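Long-range contacts in periplasmic sugar-binding domain protein (Pseudomonas fluorescens Pf-5, PDB 3H75), which probably binds carbohydrates in the periplasm, as a two-domain member of the bacterial solute-binding protein 2 family: residues 127-131 against 170-174; 146-152 against 206-212. All blocks are in the same frame, centred on the assembly; numbering follows the deposited sequence.

Contact 1: 127-131 against 170-174; sequences YRMLK and ALAEH
Two helices that lie side by side on one face of a sheet can place their apolar residues inward and pair their polar groups at the interface's outer edge, as here. Residues 127-131 are helical throughout; 170-174 lie at the C-terminal end of helix 158-173. The backbones come closest at Tyr127 and Ala170, whose CA atoms are 5.5 Å apart. Ala170 CB lies 3.7 Å from Tyr127 CD1 and 3.6 Å from Leu130 CD2, which also meets Leu171 CD2 at 3.6 Å. Such helix pairs belong to the layered alpha/beta architecture of periplasmic binding proteins. Tyr127 (chi1 t) donates from OH to Glu173 OE1 at 2.7 Å, while Arg169 makes a cation-pi contact with its ring. Glu173 (m, t) uses OE1 again to accept from a water at 2.6 Å. Lys131 (m, t, p, p) turns NZ back to donate to the same water at 2.6 Å, with NZ 4.5 Å from Glu173 OE1, beyond a salt bridge. His174 NE2 is hydrogen-bonded to this water at 2.9 Å.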
loop_
_atom_site.group_PDB
_atom_site.type_symbol
_atom_site.label_atom_id
_atom_site.label_comp_id
_atom_site.label_asym_id
_atom_site.label_seq_id
_atom_site.Cartn_x
_atom_site.Cartn_y
_atom_site.Cartn_z
ATOM N N TYR A 127 3.071 -2.739 -12.371
ATOM C CA TYR A 127 3.692 -2.665 -13.688
ATOM C C TYR A 127 5.213 -2.569 -13.545
ATOM O O TYR A 127 5.961 -3.348 -14.139
ATOM C CB TYR A 127 3.160 -1.428 -14.413
ATOM C CG TYR A 127 3.772 -1.155 -15.765
ATOM C CD1 TYR A 127 3.489 -1.971 -16.859
ATOM C CD2 TYR A 127 4.600 -0.050 -15.962
ATOM C CE1 TYR A 127 4.012 -1.692 -18.117
ATOM C CE2 TYR A 127 5.130 0.239 -17.219
ATOM C CZ TYR A 127 4.830 -0.587 -18.290
ATOM O OH TYR A 127 5.360 -0.316 -19.533
ATOM N N ARG A 128 5.663 -1.614 -12.741
ATOM C CA ARG A 128 7.091 -1.399 -12.546
ATOM C C ARG A 128 7.808 -2.604 -11.961
ATOM O O ARG A 128 8.962 -2.850 -12.295
ATOM C CB ARG A 128 7.321 -0.160 -11.676
ATOM C CG ARG A 128 7.002 1.149 -12.401
ATOM C CD ARG A 128 7.935 1.356 -13.590
ATOM N NE ARG A 128 7.429 2.359 -14.524
ATOM C CZ ARG A 128 7.909 2.543 -15.750
ATOM N NH1 ARG A 128 8.911 1.792 -16.191
ATOM N NH2 ARG A 128 7.384 3.472 -16.538
HETATM N N MSE A 129 7.142 -3.370 -11.102
HETATM C CA MSE A 129 7.818 -4.535 -10.543
HETATM C C MSE A 129 8.255 -5.513 -11.615
HETATM O O MSE A 129 9.382 -6.000 -11.578
HETATM C CB MSE A 129 6.946 -5.262 -9.523
HETATM C CG MSE A 129 6.886 -4.569 -8.166
HETATM SE SE MSE A 129 6.150 -5.719 -6.786
HETATM C CE MSE A 129 4.283 -5.703 -7.351
ATOM N N LEU A 130 7.387 -5.808 -12.576
ATOM C CA LEU A 130 7.783 -6.746 -13.616
ATOM C C LEU A 130 8.854 -6.131 -14.510
ATOM O O LEU A 130 9.818 -6.807 -14.857
ATOM C CB LEU A 130 6.589 -7.193 -14.466
ATOM C CG LEU A 130 6.962 -8.345 -15.414
ATOM C CD1 LEU A 130 7.437 -9.539 -14.601
ATOM C CD2 LEU A 130 5.777 -8.728 -16.269
ATOM N N LYS A 131 8.691 -4.860 -14.879
ATOM C CA LYS A 131 9.689 -4.211 -15.734
ATOM C C LYS A 131 11.062 -4.218 -15.064
ATOM O O LYS A 131 12.074 -4.478 -15.718
ATOM C CB LYS A 131 9.274 -2.772 -16.064
ATOM C CG LYS A 131 8.138 -2.687 -17.067
ATOM C CD LYS A 131 7.904 -1.259 -17.535
ATOM C CE LYS A 131 9.056 -0.720 -18.365
ATOM N NZ LYS A 131 9.192 -1.402 -19.681
ATOM N N ALA A 170 2.322 -5.142 -18.203
ATOM C CA ALA A 170 3.723 -5.450 -18.473
ATOM C C ALA A 170 3.840 -6.769 -19.241
ATOM O O ALA A 170 4.666 -6.900 -20.144
ATOM C CB ALA A 170 4.509 -5.523 -17.163
ATOM N N LEU A 171 3.011 -7.748 -18.892
ATOM C CA LEU A 171 3.050 -9.031 -19.590
ATOM C C LEU A 171 2.651 -8.882 -21.055
ATOM O O LEU A 171 3.172 -9.580 -21.921
ATOM C CB LEU A 171 2.132 -10.047 -18.914
ATOM C CG LEU A 171 2.620 -10.576 -17.561
ATOM C CD1 LEU A 171 1.521 -11.409 -16.920
ATOM C CD2 LEU A 171 3.880 -11.422 -17.746
ATOM N N ALA A 172 1.719 -7.979 -21.336
ATOM C CA ALA A 172 1.278 -7.785 -22.710
ATOM C C ALA A 172 2.386 -7.186 -23.565
ATOM O O ALA A 172 2.409 -7.374 -24.777
ATOM C CB ALA A 172 0.051 -6.882 -22.743
ATOM N N GLU A 173 3.305 -6.471 -22.924
ATOM C CA GLU A 173 4.407 -5.833 -23.625
ATOM C C GLU A 173 5.610 -6.749 -23.772
ATOM O O GLU A 173 6.536 -6.444 -24.526
ATOM C CB GLU A 173 4.819 -4.556 -22.886
ATOM C CG GLU A 173 3.683 -3.549 -22.772
ATOM C CD GLU A 173 4.025 -2.330 -21.933
ATOM O OE1 GLU A 173 5.083 -2.324 -21.271
ATOM O OE2 GLU A 173 3.217 -1.374 -21.929
ATOM N N HIS A 174 5.586 -7.873 -23.064
ATOM C CA HIS A 174 6.695 -8.820 -23.088
ATOM C C HIS A 174 6.239 -10.264 -23.273
ATOM O O HIS A 174 6.232 -11.054 -22.332
ATOM C CB HIS A 174 7.500 -8.682 -21.794
ATOM C CG HIS A 174 8.122 -7.333 -21.627
ATOM N ND1 HIS A 174 9.315 -6.987 -22.227
ATOM C CD2 HIS A 174 7.678 -6.221 -20.997
ATOM C CE1 HIS A 174 9.576 -5.715 -21.975
ATOM N NE2 HIS A 174 8.599 -5.228 -21.234
HETATM O O HOH W 1 7.662 -2.501 -21.493
#

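Contact 2: 146-152 against 206-212; sequences IELLAFS and TQLVWSA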
loop_
_atom_site.group_PDB
_atom_site.type_symbol
_atom_site.label_atom_id
_atom_site.label_comp_id
_atom_site.label_asym_id
_atom_site.label_seq_id
_atom_site.Cartn_x
_atom_site.Cartn_y
_atom_site.Cartn_z
ATOM N N ILE A 146 10.812 -16.810 -20.521
ATOM C CA ILE A 146 11.204 -16.388 -19.184
ATOM C C ILE A 146 10.000 -16.752 -18.329
ATOM O O ILE A 146 8.990 -16.049 -18.340
ATOM C CB ILE A 146 11.443 -14.863 -19.112
ATOM C CG1 ILE A 146 12.650 -14.482 -19.972
ATOM C CG2 ILE A 146 11.671 -14.437 -17.662
ATOM C CD1 ILE A 146 12.894 -12.974 -20.059
ATOM N N GLU A 147 10.099 -17.852 -17.589
ATOM C CA GLU A 147 8.979 -18.292 -16.775
ATOM C C GLU A 147 8.827 -17.497 -15.492
ATOM O O GLU A 147 9.796 -17.222 -14.784
ATOM C CB GLU A 147 9.080 -19.797 -16.525
ATOM C CG GLU A 147 9.034 -20.548 -17.858
ATOM C CD GLU A 147 8.631 -22.002 -17.743
ATOM O OE1 GLU A 147 8.299 -22.455 -16.629
ATOM O OE2 GLU A 147 8.640 -22.692 -18.788
ATOM N N LEU A 148 7.577 -17.136 -15.221
ATOM C CA LEU A 148 7.200 -16.305 -14.087
ATOM C C LEU A 148 6.091 -16.880 -13.218
ATOM O O LEU A 148 5.164 -17.517 -13.717
ATOM C CB LEU A 148 6.723 -14.954 -14.629
ATOM C CG LEU A 148 5.936 -14.017 -13.709
ATOM C CD1 LEU A 148 6.885 -13.262 -12.797
ATOM C CD2 LEU A 148 5.142 -13.037 -14.573
ATOM N N LEU A 149 6.197 -16.644 -11.913
ATOM C CA LEU A 149 5.170 -17.049 -10.962
ATOM C C LEU A 149 4.712 -15.738 -10.342
ATOM O O LEU A 149 5.527 -14.837 -10.124
ATOM C CB LEU A 149 5.732 -17.956 -9.859
ATOM C CG LEU A 149 6.136 -19.372 -10.277
ATOM C CD1 LEU A 149 6.737 -20.111 -9.080
ATOM C CD2 LEU A 149 4.916 -20.129 -10.801
ATOM N N ALA A 150 3.419 -15.613 -10.076
ATOM C CA ALA A 150 2.903 -14.395 -9.463
ATOM C C ALA A 150 2.065 -14.707 -8.232
ATOM O O ALA A 150 1.231 -15.611 -8.244
ATOM C CB ALA A 150 2.078 -13.601 -10.467
ATOM N N PHE A 151 2.310 -13.956 -7.166
ATOM C CA PHE A 151 1.577 -14.119 -5.918
ATOM C C PHE A 151 0.836 -12.819 -5.667
ATOM O O PHE A 151 1.455 -11.782 -5.425
ATOM C CB PHE A 151 2.550 -14.393 -4.769
ATOM C CG PHE A 151 3.198 -15.740 -4.844
ATOM C CD1 PHE A 151 2.640 -16.830 -4.186
ATOM C CD2 PHE A 151 4.340 -15.935 -5.613
ATOM C CE1 PHE A 151 3.203 -18.093 -4.294
ATOM C CE2 PHE A 151 4.914 -17.201 -5.730
ATOM C CZ PHE A 151 4.341 -18.282 -5.067
ATOM N N SER A 152 -0.490 -12.865 -5.734
ATOM C CA SER A 152 -1.276 -11.661 -5.510
ATOM C C SER A 152 -1.851 -11.693 -4.099
ATOM O O SER A 152 -1.679 -12.676 -3.388
ATOM C CB SER A 152 -2.396 -11.559 -6.545
ATOM O OG SER A 152 -3.001 -10.280 -6.498
ATOM N N THR A 206 11.190 -21.471 -13.650
ATOM C CA THR A 206 10.840 -20.142 -13.157
ATOM C C THR A 206 12.097 -19.341 -12.832
ATOM O O THR A 206 12.993 -19.828 -12.135
ATOM C CB THR A 206 9.964 -20.219 -11.881
ATOM O OG1 THR A 206 8.727 -20.875 -12.184
ATOM C CG2 THR A 206 9.668 -18.806 -11.345
ATOM N N GLN A 207 12.171 -18.116 -13.350
ATOM C CA GLN A 207 13.314 -17.250 -13.084
ATOM C C GLN A 207 12.856 -15.973 -12.398
ATOM O O GLN A 207 13.667 -15.256 -11.820
ATOM C CB GLN A 207 14.034 -16.866 -14.375
ATOM C CG GLN A 207 14.627 -18.029 -15.134
ATOM C CD GLN A 207 15.410 -17.565 -16.338
ATOM O OE1 GLN A 207 16.563 -17.141 -16.222
ATOM N NE2 GLN A 207 14.782 -17.623 -17.503
ATOM N N LEU A 208 11.559 -15.683 -12.480
ATOM C CA LEU A 208 11.020 -14.470 -11.872
ATOM C C LEU A 208 9.815 -14.747 -10.988
ATOM O O LEU A 208 8.959 -15.559 -11.336
ATOM C CB LEU A 208 10.591 -13.472 -12.950
ATOM C CG LEU A 208 11.626 -12.983 -13.960
ATOM C CD1 LEU A 208 10.916 -12.086 -14.981
ATOM C CD2 LEU A 208 12.753 -12.240 -13.250
ATOM N N VAL A 209 9.754 -14.075 -9.842
ATOM C CA VAL A 209 8.621 -14.210 -8.933
ATOM C C VAL A 209 8.138 -12.813 -8.554
ATOM O O VAL A 209 8.826 -12.065 -7.854
ATOM C CB VAL A 209 8.994 -14.982 -7.644
ATOM C CG1 VAL A 209 7.779 -15.089 -6.727
ATOM C CG2 VAL A 209 9.503 -16.374 -8.006
ATOM N N TRP A 210 6.962 -12.463 -9.056
ATOM C CA TRP A 210 6.321 -11.173 -8.799
ATOM C C TRP A 210 5.382 -11.391 -7.613
ATOM O O TRP A 210 4.590 -12.331 -7.622
ATOM C CB TRP A 210 5.503 -10.784 -10.037
ATOM C CG TRP A 210 4.731 -9.486 -9.997
ATOM C CD1 TRP A 210 5.098 -8.301 -10.568
ATOM C CD2 TRP A 210 3.406 -9.285 -9.477
ATOM N NE1 TRP A 210 4.082 -7.380 -10.450
ATOM C CE2 TRP A 210 3.032 -7.958 -9.785
ATOM C CE3 TRP A 210 2.497 -10.100 -8.787
ATOM C CZ2 TRP A 210 1.785 -7.425 -9.429
ATOM C CZ3 TRP A 210 1.251 -9.570 -8.431
ATOM C CH2 TRP A 210 0.911 -8.245 -8.756
ATOM N N SER A 211 5.488 -10.544 -6.590
ATOM C CA SER A 211 4.610 -10.641 -5.418
ATOM C C SER A 211 3.961 -9.296 -5.132
ATOM O O SER A 211 4.628 -8.257 -5.161
ATOM C CB SER A 211 5.387 -11.090 -4.179
ATOM O OG SER A 211 5.783 -12.443 -4.294
ATOM N N ALA A 212 2.658 -9.314 -4.855
ATOM C CA ALA A 212 1.927 -8.082 -4.579
ATOM C C ALA A 212 2.289 -7.448 -3.240
ATOM O O ALA A 212 1.877 -6.334 -2.951
ATOM C CB ALA A 212 0.425 -8.323 -4.672
HETATM O O HOH W 2 12.501 -19.290 -17.551
#
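In a parallel pair, residues in register send their side chains to the same face, and their rotamers decide how each face is filled. Strands 146-152 and 206-211 run 14° from parallel, with axes 4.7 Å apart. On one face, Leu148 (chi1 t, chi2 p) brings CD1 to 3.7 Å from Leu208 CB and 4.0 Å from Trp210 CB. Trp210, with chi1 t, reaches across so that CE3 lies 3.9 Å from Ala150 CB, the small alanine accommodating the indole; its NE1 is satisfied by the carbonyl of Gly126. On the other face, Phe151 (chi1 m) presents its ring edge to Val209, CE2 to CG1 3.7 Å, and Leu149 (m, t) sets CG 3.6 Å from Thr206 OG1, a hydroxyl hydrogen-bonded to Tyr203 O.

The pair forms two adjacent inner strands of a doubly wound alpha/beta sheet. Ile146, Leu148 and Ala150 bond toward 177-184, whereas Glu147, Leu149 and Phe151 bond to 206-212: Leu149 N to Leu208 O (3.0 Å), Trp210 N to Leu149 O (3.0 Å), Phe151 N to Trp210 O (2.8 Å) and Ala212 N to Phe151 O (2.8 Å).

At the other end the ladder is irregular. Gln207, with psi near -18°, leaves the extended conformation, and Glu147 O accepts from both Gln207 N (2.9 Å) and Leu208 N (3.3 Å). Gln207, m at chi1 and t at chi2, directs NE2 to a water 2.8 Å away, which accepts equally from Glu147 N at 2.8 Å. The Glu147 carboxylate instead forms a salt bridge with Arg180.

In the fold
Along the chain the segments alternate, 127-131, 146-152, 170-174, 206-212, so each strand of contact 2 follows a helix segment of contact 1. Helix 122-137, strand 146-152 and helix 158-173 are consecutive, and the two helices lie together on the sheet face that carries Leu148 and Trp210; helix 189-202 covers the opposite face. The centres are 11 Å apart and the contacts touch directly: selenomethionine Met129 places SE 3.4 Å from Ser211 O, and Leu171 CD2 lies 3.8 Å from Leu148 CD2. Contact 1 belongs to one helical layer and contact 2 to the sheet it covers, both in the same one of the protein's two alpha/beta lobes.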